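Local structure of DUF4848 domain-containing protein (Bacteroides thetaiotaomicron, 4LB8) at residues 221-226 against 261-266; 193-198 against 254-259; 212-217 against 272-277. The protein is of unknown function but belongs to the DUF4848 family and is probably exported and lipid-anchored. All coordinates share one frame; numbering follows the deposited sequence.

Contact 1. Residues 221-226 against 261-266; sequences GFEFAQ and RKLAQE
Gly221 meets Leu263 through the backbone. Leu263 N lies 3.1 Å from Gly221 O, and its N-H points almost straight at the oxygen (176°), though the donor sits well above the carbonyl plane. Gly221 has a positive phi, which favours glycine, and a CB here would run into Glu266 O. Phe222 faces Lys262 in an antiparallel non-hydrogen-bonded pair. Its ring turns to the face shared with Lys262, where Phe259 packs against it. Its carbonyl O is met by Leu263 CD1 at 3.6 Å. Glu223 forms the next pair with Arg261, hydrogen-bonded in both directions. Their side chains lie side by side and point the same way, carboxylate and guanidinium 13° apart. Arg261 NE and NH2 each stand 3.2 Å from Glu223 OE1 and reach it from the same face of the carboxylate. This side-on salt bridge therefore loads one oxygen with two N-H groups. Leu263 crosses Glu223 at about a right angle, CD2 lying 3.7 Å from Glu223 CD. The arrangement is the end of an antiparallel strand pair, where strand 254-262 finishes beside the start of strand 222-226 in the larger antiparallel sheet.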
loop_
_atom_site.group_PDB
_atom_site.type_symbol
_atom_site.label_atom_id
_atom_site.label_comp_id
_atom_site.label_asym_id
_atom_site.label_seq_id
_atom_site.Cartn_x
_atom_site.Cartn_y
_atom_site.Cartn_z
ATOM N N GLY A 221 -16.290 21.289 -14.602
ATOM C CA GLY A 221 -15.748 22.631 -14.787
ATOM C C GLY A 221 -14.356 22.573 -15.359
ATOM O O GLY A 221 -13.439 23.244 -14.868
ATOM N N PHE A 222 -14.194 21.739 -16.396
ATOM C CA PHE A 222 -12.899 21.454 -16.969
ATOM C C PHE A 222 -12.867 21.470 -18.489
ATOM O O PHE A 222 -13.757 20.954 -19.181
ATOM C CB PHE A 222 -12.430 20.083 -16.469
ATOM C CG PHE A 222 -11.059 19.624 -16.915
ATOM C CD1 PHE A 222 -9.905 20.212 -16.396
ATOM C CD2 PHE A 222 -10.920 18.593 -17.841
ATOM C CE1 PHE A 222 -8.637 19.780 -16.804
ATOM C CE2 PHE A 222 -9.653 18.150 -18.229
ATOM C CZ PHE A 222 -8.523 18.743 -17.707
ATOM N N GLU A 223 -11.743 22.005 -18.974
ATOM C CA GLU A 223 -11.320 22.109 -20.349
ATOM C C GLU A 223 -10.017 21.345 -20.468
ATOM O O GLU A 223 -9.094 21.590 -19.687
ATOM C CB GLU A 223 -11.130 23.577 -20.682
ATOM C CG GLU A 223 -11.655 23.954 -22.039
ATOM C CD GLU A 223 -11.534 25.436 -22.300
ATOM O OE1 GLU A 223 -10.794 26.122 -21.554
ATOM O OE2 GLU A 223 -12.156 25.905 -23.281
ATOM N N PHE A 224 -9.941 20.401 -21.397
ATOM C CA PHE A 224 -8.740 19.603 -21.580
ATOM C C PHE A 224 -7.818 20.214 -22.609
ATOM O O PHE A 224 -8.267 20.636 -23.684
ATOM C CB PHE A 224 -9.113 18.180 -21.981
ATOM C CG PHE A 224 -7.974 17.221 -22.240
ATOM C CD1 PHE A 224 -7.043 16.936 -21.245
ATOM C CD2 PHE A 224 -7.891 16.525 -23.441
ATOM C CE1 PHE A 224 -6.032 16.004 -21.468
ATOM C CE2 PHE A 224 -6.870 15.597 -23.664
ATOM C CZ PHE A 224 -5.951 15.338 -22.677
ATOM N N ALA A 225 -6.511 20.237 -22.279
ATOM C CA ALA A 225 -5.460 20.724 -23.168
ATOM C C ALA A 225 -5.090 19.587 -24.097
ATOM O O ALA A 225 -4.181 18.809 -23.812
ATOM C CB ALA A 225 -4.263 21.211 -22.368
ATOM N N GLN A 226 -5.883 19.442 -25.179
ATOM C CA GLN A 226 -5.743 18.404 -26.189
ATOM C C GLN A 226 -4.476 18.636 -27.018
ATOM O O GLN A 226 -4.279 19.745 -27.490
ATOM C CB GLN A 226 -7.000 18.402 -27.070
ATOM C CG GLN A 226 -7.023 17.360 -28.157
ATOM C CD GLN A 226 -8.310 17.416 -28.927
ATOM O OE1 GLN A 226 -9.355 16.978 -28.445
ATOM N NE2 GLN A 226 -8.267 17.976 -30.137
ATOM N N ARG A 261 -7.588 23.722 -18.268
ATOM C CA ARG A 261 -7.954 24.948 -17.563
ATOM C C ARG A 261 -9.249 24.759 -16.814
ATOM O O ARG A 261 -10.074 23.936 -17.217
ATOM C CB ARG A 261 -8.158 26.118 -18.543
ATOM C CG ARG A 261 -6.916 26.777 -19.084
ATOM C CD ARG A 261 -7.235 28.072 -19.817
ATOM N NE ARG A 261 -8.143 27.891 -20.958
ATOM C CZ ARG A 261 -8.365 28.813 -21.894
ATOM N NH1 ARG A 261 -7.714 29.968 -21.864
ATOM N NH2 ARG A 261 -9.216 28.573 -22.883
ATOM N N LYS A 262 -9.472 25.592 -15.794
ATOM C CA LYS A 262 -10.728 25.673 -15.064
ATOM C C LYS A 262 -11.725 26.599 -15.822
ATOM O O LYS A 262 -11.370 27.712 -16.245
ATOM C CB LYS A 262 -10.489 26.211 -13.652
ATOM C CG LYS A 262 -9.760 25.258 -12.716
ATOM C CD LYS A 262 -9.473 25.930 -11.382
ATOM C CE LYS A 262 -10.731 26.322 -10.643
ATOM N NZ LYS A 262 -10.435 26.983 -9.352
ATOM N N LEU A 263 -12.967 26.125 -15.973
ATOM C CA LEU A 263 -14.058 26.869 -16.593
ATOM C C LEU A 263 -14.891 27.567 -15.533
ATOM O O LEU A 263 -15.582 28.536 -15.830
ATOM C CB LEU A 263 -14.977 25.934 -17.409
ATOM C CG LEU A 263 -14.397 25.177 -18.588
ATOM C CD1 LEU A 263 -15.385 24.148 -19.066
ATOM C CD2 LEU A 263 -14.049 26.114 -19.735
ATOM N N ALA A 264 -14.862 27.043 -14.308
ATOM C CA ALA A 264 -15.634 27.545 -13.180
ATOM C C ALA A 264 -14.743 27.840 -11.952
ATOM O O ALA A 264 -13.515 27.768 -12.029
ATOM C CB ALA A 264 -16.708 26.518 -12.817
ATOM N N GLN A 265 -15.386 28.175 -10.826
ATOM C CA GLN A 265 -14.745 28.459 -9.547
ATOM C C GLN A 265 -14.072 27.192 -8.991
ATOM O O GLN A 265 -13.000 27.290 -8.390
ATOM C CB GLN A 265 -15.785 29.011 -8.562
ATOM C CG GLN A 265 -15.205 29.604 -7.279
ATOM C CD GLN A 265 -16.300 29.898 -6.278
ATOM O OE1 GLN A 265 -17.118 30.811 -6.457
ATOM N NE2 GLN A 265 -16.349 29.117 -5.205
ATOM N N GLU A 266 -14.686 26.016 -9.211
ATOM C CA GLU A 266 -14.134 24.744 -8.740
ATOM C C GLU A 266 -14.114 23.680 -9.827
ATOM O O GLU A 266 -15.086 23.498 -10.576
ATOM C CB GLU A 266 -14.908 24.212 -7.531
ATOM C CG GLU A 266 -14.602 24.948 -6.236
ATOM C CD GLU A 266 -15.805 25.230 -5.356
ATOM O OE1 GLU A 266 -16.580 24.282 -5.082
ATOM O OE2 GLU A 266 -15.960 26.395 -4.920
#

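Contact 2. Residues 193-198 against 254-259; sequences HANFTS and NVTKVF
Residues 193-198 and 254-259 run antiparallel at 145°, with hydrogen-bonded pairs Ala194-Lys257 and Phe196-Val255 set between non-hydrogen-bonded ones. The four backbone bonds are short, from Ala194 N to Lys257 O at 2.7 Å to Phe196 N to Val255 O at 2.9 Å. Asn195 adds a side-chain grip on the face it shares with Thr256. Its CG is anti to the backbone N (chi1 -170°), and the amide reaches across to the other strand. Asn195 ND2 lies 2.7 Å from Asn254 OD1, in a nearly straight bond. The same nitrogen is 3.2 Å from Val255 O, above that carbonyl plane. Both acceptors lie in the amide plane of Asn195, while the Asn254 amide is turned 52° against it. Val255 O thus takes two bonds, one from Phe196 N and one from Asn195 ND2. Thr197 CG2 stands alongside Asn254, 3.8 Å from its OD1. Thr256 OG1 hydrogen-bonds to Glu124 of the second subunit.

The face of Ala194, Phe196, Val255 and Phe259 is largely apolar. Ala194 CB sits 3.6 Å from Phe259 CD1. Phe196 CB packs 4.1 Å from Val255 CB, and the Phe196 ring also meets Tyr213. Lys257 is the charged exception: its chain leads away from residues 193-198, and NZ bonds to Ser44 O of the second subunit.

The chemistry largely divides the pair by face. Phe196 and Phe259 are buried, and Val255 packs beside them on Tyr213, whereas Asn195, Asn254 and Thr256 form a polar strip next to the second subunit. With two bonds in its plane, the Asn195 amide is probably held against rotation, and it ties Asn254 OD1 and Val255 O together through one nitrogen.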
loop_
_atom_site.group_PDB
_atom_site.type_symbol
_atom_site.label_atom_id
_atom_site.label_comp_id
_atom_site.label_asym_id
_atom_site.label_seq_id
_atom_site.Cartn_x
_atom_site.Cartn_y
_atom_site.Cartn_z
ATOM N N HIS A 193 -1.611 22.064 -14.205
ATOM C CA HIS A 193 -0.323 21.440 -14.498
ATOM C C HIS A 193 -0.387 19.968 -14.137
ATOM O O HIS A 193 -0.856 19.640 -13.054
ATOM C CB HIS A 193 0.780 22.129 -13.667
ATOM C CG HIS A 193 1.189 23.480 -14.172
ATOM N ND1 HIS A 193 0.336 24.563 -14.114
ATOM C CD2 HIS A 193 2.373 23.883 -14.672
ATOM C CE1 HIS A 193 1.012 25.569 -14.637
ATOM N NE2 HIS A 193 2.246 25.204 -14.977
ATOM N N ALA A 194 0.068 19.076 -15.017
ATOM C CA ALA A 194 0.086 17.646 -14.730
ATOM C C ALA A 194 1.502 17.141 -14.774
ATOM O O ALA A 194 2.293 17.591 -15.613
ATOM C CB ALA A 194 -0.766 16.880 -15.738
ATOM N N ASN A 195 1.815 16.217 -13.881
ATOM C CA ASN A 195 3.089 15.534 -13.808
ATOM C C ASN A 195 2.806 14.016 -13.865
ATOM O O ASN A 195 2.104 13.480 -13.011
ATOM C CB ASN A 195 3.879 15.950 -12.546
ATOM C CG ASN A 195 5.333 15.501 -12.457
ATOM O OD1 ASN A 195 5.936 15.538 -11.385
ATOM N ND2 ASN A 195 5.941 15.051 -13.543
ATOM N N PHE A 196 3.229 13.382 -14.972
ATOM C CA PHE A 196 3.142 11.946 -15.237
ATOM C C PHE A 196 4.493 11.397 -14.897
ATOM O O PHE A 196 5.494 11.900 -15.414
ATOM C CB PHE A 196 2.770 11.655 -16.693
ATOM C CG PHE A 196 1.385 12.034 -17.155
ATOM C CD1 PHE A 196 1.113 13.319 -17.611
ATOM C CD2 PHE A 196 0.377 11.080 -17.239
ATOM C CE1 PHE A 196 -0.160 13.659 -18.088
ATOM C CE2 PHE A 196 -0.903 11.424 -17.725
ATOM C CZ PHE A 196 -1.157 12.710 -18.151
ATOM N N THR A 197 4.543 10.416 -13.980
ATOM C CA THR A 197 5.809 9.855 -13.492
ATOM C C THR A 197 5.867 8.314 -13.587
ATOM O O THR A 197 4.842 7.635 -13.485
ATOM C CB THR A 197 6.079 10.297 -12.029
ATOM O OG1 THR A 197 4.931 10.023 -11.231
ATOM C CG2 THR A 197 6.455 11.772 -11.902
ATOM N N SER A 198 7.080 7.778 -13.784
ATOM C CA SER A 198 7.285 6.349 -13.847
ATOM C C SER A 198 8.708 6.002 -13.492
ATOM O O SER A 198 9.665 6.654 -13.948
ATOM C CB SER A 198 6.914 5.773 -15.212
ATOM O OG SER A 198 7.954 5.903 -16.167
ATOM N N ASN A 254 9.393 11.386 -16.319
ATOM C CA ASN A 254 9.035 12.667 -15.713
ATOM C C ASN A 254 8.466 13.608 -16.780
ATOM O O ASN A 254 9.161 14.487 -17.279
ATOM C CB ASN A 254 10.208 13.313 -14.957
ATOM C CG ASN A 254 9.762 14.379 -13.975
ATOM O OD1 ASN A 254 8.611 14.417 -13.515
ATOM N ND2 ASN A 254 10.663 15.276 -13.636
ATOM N N VAL A 255 7.190 13.440 -17.100
ATOM C CA VAL A 255 6.540 14.258 -18.118
ATOM C C VAL A 255 5.745 15.382 -17.477
ATOM O O VAL A 255 4.948 15.127 -16.580
ATOM C CB VAL A 255 5.647 13.354 -18.994
ATOM C CG1 VAL A 255 4.849 14.155 -20.018
ATOM C CG2 VAL A 255 6.486 12.274 -19.666
ATOM N N THR A 256 5.955 16.628 -17.927
ATOM C CA THR A 256 5.167 17.749 -17.400
ATOM C C THR A 256 4.292 18.292 -18.518
ATOM O O THR A 256 4.731 18.432 -19.660
ATOM C CB THR A 256 6.015 18.812 -16.732
ATOM O OG1 THR A 256 6.802 19.494 -17.709
ATOM C CG2 THR A 256 6.867 18.257 -15.586
ATOM N N LYS A 257 3.028 18.528 -18.201
ATOM C CA LYS A 257 2.048 18.984 -19.183
ATOM C C LYS A 257 1.073 20.001 -18.616
ATOM O O LYS A 257 0.718 19.945 -17.449
ATOM C CB LYS A 257 1.207 17.765 -19.673
ATOM C CG LYS A 257 1.896 16.775 -20.602
ATOM C CD LYS A 257 1.657 17.109 -22.077
ATOM C CE LYS A 257 2.175 16.020 -22.981
ATOM N NZ LYS A 257 2.714 16.544 -24.263
ATOM N N VAL A 258 0.587 20.880 -19.464
ATOM C CA VAL A 258 -0.569 21.715 -19.194
ATOM C C VAL A 258 -1.686 20.698 -19.364
ATOM O O VAL A 258 -1.810 20.109 -20.446
ATOM C CB VAL A 258 -0.686 22.925 -20.162
ATOM C CG1 VAL A 258 -2.052 23.594 -20.040
ATOM C CG2 VAL A 258 0.419 23.930 -19.925
ATOM N N PHE A 259 -2.391 20.386 -18.289
ATOM C CA PHE A 259 -3.431 19.369 -18.327
ATOM C C PHE A 259 -4.743 19.936 -18.900
ATOM O O PHE A 259 -5.459 19.251 -19.611
ATOM C CB PHE A 259 -3.623 18.814 -16.907
ATOM C CG PHE A 259 -4.454 17.566 -16.795
ATOM C CD1 PHE A 259 -4.004 16.360 -17.323
ATOM C CD2 PHE A 259 -5.661 17.578 -16.103
ATOM C CE1 PHE A 259 -4.767 15.195 -17.196
ATOM C CE2 PHE A 259 -6.414 16.401 -15.947
ATOM C CZ PHE A 259 -5.968 15.223 -16.504
#

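Contact 3. Residues 212-217 against 272-277; sequences TYHAKV and EIWSRG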
loop_
_atom_site.group_PDB
_atom_site.type_symbol
_atom_site.label_atom_id
_atom_site.label_comp_id
_atom_site.label_asym_id
_atom_site.label_seq_id
_atom_site.Cartn_x
_atom_site.Cartn_y
_atom_site.Cartn_z
ATOM N N THR A 212 4.449 4.024 -21.454
ATOM C CA THR A 212 3.224 4.534 -22.061
ATOM C C THR A 212 2.264 4.780 -20.901
ATOM O O THR A 212 2.100 3.879 -20.088
ATOM C CB THR A 212 2.685 3.541 -23.103
ATOM O OG1 THR A 212 3.504 3.626 -24.272
ATOM C CG2 THR A 212 1.246 3.820 -23.488
ATOM N N TYR A 213 1.674 5.993 -20.794
ATOM C CA TYR A 213 0.731 6.309 -19.715
ATOM C C TYR A 213 -0.695 6.171 -20.196
ATOM O O TYR A 213 -0.999 6.392 -21.377
ATOM C CB TYR A 213 0.945 7.705 -19.125
ATOM C CG TYR A 213 2.344 7.938 -18.619
ATOM C CD1 TYR A 213 3.331 8.465 -19.451
ATOM C CD2 TYR A 213 2.682 7.660 -17.304
ATOM C CE1 TYR A 213 4.623 8.688 -18.985
ATOM C CE2 TYR A 213 3.969 7.877 -16.829
ATOM C CZ TYR A 213 4.937 8.390 -17.672
ATOM O OH TYR A 213 6.208 8.587 -17.193
ATOM N N HIS A 214 -1.563 5.790 -19.249
ATOM C CA HIS A 214 -2.984 5.524 -19.416
ATOM C C HIS A 214 -3.765 6.136 -18.259
ATOM O O HIS A 214 -3.527 5.830 -17.090
ATOM C CB HIS A 214 -3.242 4.018 -19.496
ATOM C CG HIS A 214 -2.504 3.310 -20.589
ATOM N ND1 HIS A 214 -2.840 3.487 -21.924
ATOM C CD2 HIS A 214 -1.485 2.425 -20.507
ATOM C CE1 HIS A 214 -2.002 2.727 -22.604
ATOM N NE2 HIS A 214 -1.189 2.045 -21.794
ATOM N N ALA A 215 -4.676 7.036 -18.605
ATOM C CA ALA A 215 -5.496 7.723 -17.631
ATOM C C ALA A 215 -6.943 7.718 -18.060
ATOM O O ALA A 215 -7.253 7.588 -19.252
ATOM C CB ALA A 215 -5.000 9.154 -17.448
ATOM N N LYS A 216 -7.814 7.806 -17.060
ATOM C CA LYS A 216 -9.261 7.920 -17.117
ATOM C C LYS A 216 -9.622 9.144 -16.267
ATOM O O LYS A 216 -9.438 9.157 -15.046
ATOM C CB LYS A 216 -9.927 6.632 -16.616
ATOM C CG LYS A 216 -10.237 5.631 -17.721
ATOM C CD LYS A 216 -10.684 4.266 -17.161
ATOM C CE LYS A 216 -12.144 4.215 -16.735
ATOM N NZ LYS A 216 -12.400 3.155 -15.715
ATOM N N VAL A 217 -10.048 10.199 -16.931
ATOM C CA VAL A 217 -10.320 11.502 -16.323
ATOM C C VAL A 217 -11.821 11.810 -16.402
ATOM O O VAL A 217 -12.429 11.690 -17.473
ATOM C CB VAL A 217 -9.466 12.573 -17.079
ATOM C CG1 VAL A 217 -9.679 13.985 -16.526
ATOM C CG2 VAL A 217 -7.982 12.202 -17.104
ATOM N N GLU A 272 -7.732 8.369 -12.685
ATOM C CA GLU A 272 -7.207 7.005 -12.605
ATOM C C GLU A 272 -5.980 6.936 -13.502
ATOM O O GLU A 272 -6.037 7.421 -14.642
ATOM C CB GLU A 272 -8.251 5.969 -13.045
ATOM C CG GLU A 272 -9.456 5.865 -12.136
ATOM C CD GLU A 272 -10.614 5.140 -12.781
ATOM O OE1 GLU A 272 -10.365 4.124 -13.465
ATOM O OE2 GLU A 272 -11.767 5.596 -12.622
ATOM N N ILE A 273 -4.870 6.347 -12.988
ATOM C CA ILE A 273 -3.587 6.247 -13.693
ATOM C C ILE A 273 -3.020 4.827 -13.622
ATOM O O ILE A 273 -2.968 4.223 -12.541
ATOM C CB ILE A 273 -2.562 7.301 -13.118
ATOM C CG1 ILE A 273 -1.242 7.422 -13.934
ATOM C CG2 ILE A 273 -2.255 7.072 -11.636
ATOM C CD1 ILE A 273 -1.339 8.134 -15.365
ATOM N N TRP A 274 -2.550 4.329 -14.779
ATOM C CA TRP A 274 -1.807 3.078 -14.934
ATOM C C TRP A 274 -0.813 3.266 -16.108
ATOM O O TRP A 274 -0.726 4.368 -16.644
ATOM C CB TRP A 274 -2.706 1.828 -15.058
ATOM C CG TRP A 274 -3.490 1.702 -16.337
ATOM C CD1 TRP A 274 -3.206 0.891 -17.397
ATOM C CD2 TRP A 274 -4.734 2.349 -16.649
ATOM N NE1 TRP A 274 -4.155 1.048 -18.383
ATOM C CE2 TRP A 274 -5.121 1.916 -17.940
ATOM C CE3 TRP A 274 -5.555 3.278 -15.970
ATOM C CZ2 TRP A 274 -6.267 2.405 -18.583
ATOM C CZ3 TRP A 274 -6.720 3.719 -16.591
ATOM C CH2 TRP A 274 -7.059 3.289 -17.883
ATOM N N SER A 275 0.020 2.253 -16.423
ATOM C CA SER A 275 1.026 2.388 -17.491
ATOM C C SER A 275 1.218 1.060 -18.195
ATOM O O SER A 275 0.469 0.122 -17.928
ATOM C CB SER A 275 2.360 2.906 -16.928
ATOM O OG SER A 275 3.055 1.962 -16.125
ATOM N N ARG A 276 2.210 0.976 -19.100
ATOM C CA ARG A 276 2.572 -0.275 -19.766
ATOM C C ARG A 276 3.045 -1.313 -18.713
ATOM O O ARG A 276 2.679 -2.482 -18.799
ATOM C CB ARG A 276 3.668 -0.006 -20.795
ATOM C CG ARG A 276 3.936 -1.152 -21.767
ATOM C CD ARG A 276 4.938 -0.734 -22.818
ATOM N NE ARG A 276 6.174 -0.218 -22.219
ATOM C CZ ARG A 276 7.136 0.402 -22.897
ATOM N NH1 ARG A 276 7.023 0.582 -24.206
ATOM N NH2 ARG A 276 8.227 0.834 -22.271
ATOM N N GLY A 277 3.791 -0.848 -17.705
ATOM C CA GLY A 277 4.299 -1.679 -16.616
ATOM C C GLY A 277 3.342 -1.931 -15.467
ATOM O O GLY A 277 3.484 -2.949 -14.793
#
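This contact is a central strand pair of the four-stranded antiparallel sheet 244-247, 213-220, 268-275, 284-289. The two strands run at 159°, and His214-Trp274 and Lys216-Glu272 are its hydrogen-bonded pairs. Trp274 N lies 2.9 Å from His214 O. On the face of these four residues, Trp274 has CG between the backbone N and the carbonyl carbon (chi1 70°), and its indole lies over the neighbouring strand. His214 CB sits over one face of the indole, 3.4 Å from the centroid of its five-membered ring, in a CH-pi contact. The imidazole is tilted only 22° from the indole but displaced from it, with little stacking between them. His214 ND1 bonds to Asp247. Lys216 CG comes to the indole edge, and Lys216 CD lies 3.8 Å from Trp274 CH2. Lys216 NZ then forms a salt bridge to Glu272 OE1 at 3.2 Å. Tyr280 also binds that NZ, and Arg283 that OE1. An alanine in place of Trp274 would remove the ring face under His214 CB and the edge beside Lys216, and would probably leave a gap there and the imidazole less restrained. On the other face, Ile273 CD1 packs 4.3 Å from Ala215 CB and 4.4 Å from Tyr213 CB. Through Tyr213 and Ile273 this mostly apolar face packs on strand 179-188 of the other antiparallel sheet, as in a beta sandwich.

Overall arrangement
From the N terminus, the part with most of the helices and a small mixed sheet comes first, and all three contacts lie in the strand-rich part after it. Contact 2 opens at 193-198, contact 3 at 212-217 and contact 1 at 221-226. They close in the order 254-259, 261-266 and 272-277. Contact 2 therefore crosses both others, while contact 1 nests inside the loop closed by contact 3. Contacts 1 and 2 share strand 254-262, and place it between strands 222-226 and 191-201 of one sheet. Contact 3 belongs to the other antiparallel sheet. Its centre is about 12 Å from that of contact 2, and Val217 CG2 touches Phe259 CZ between the sheets.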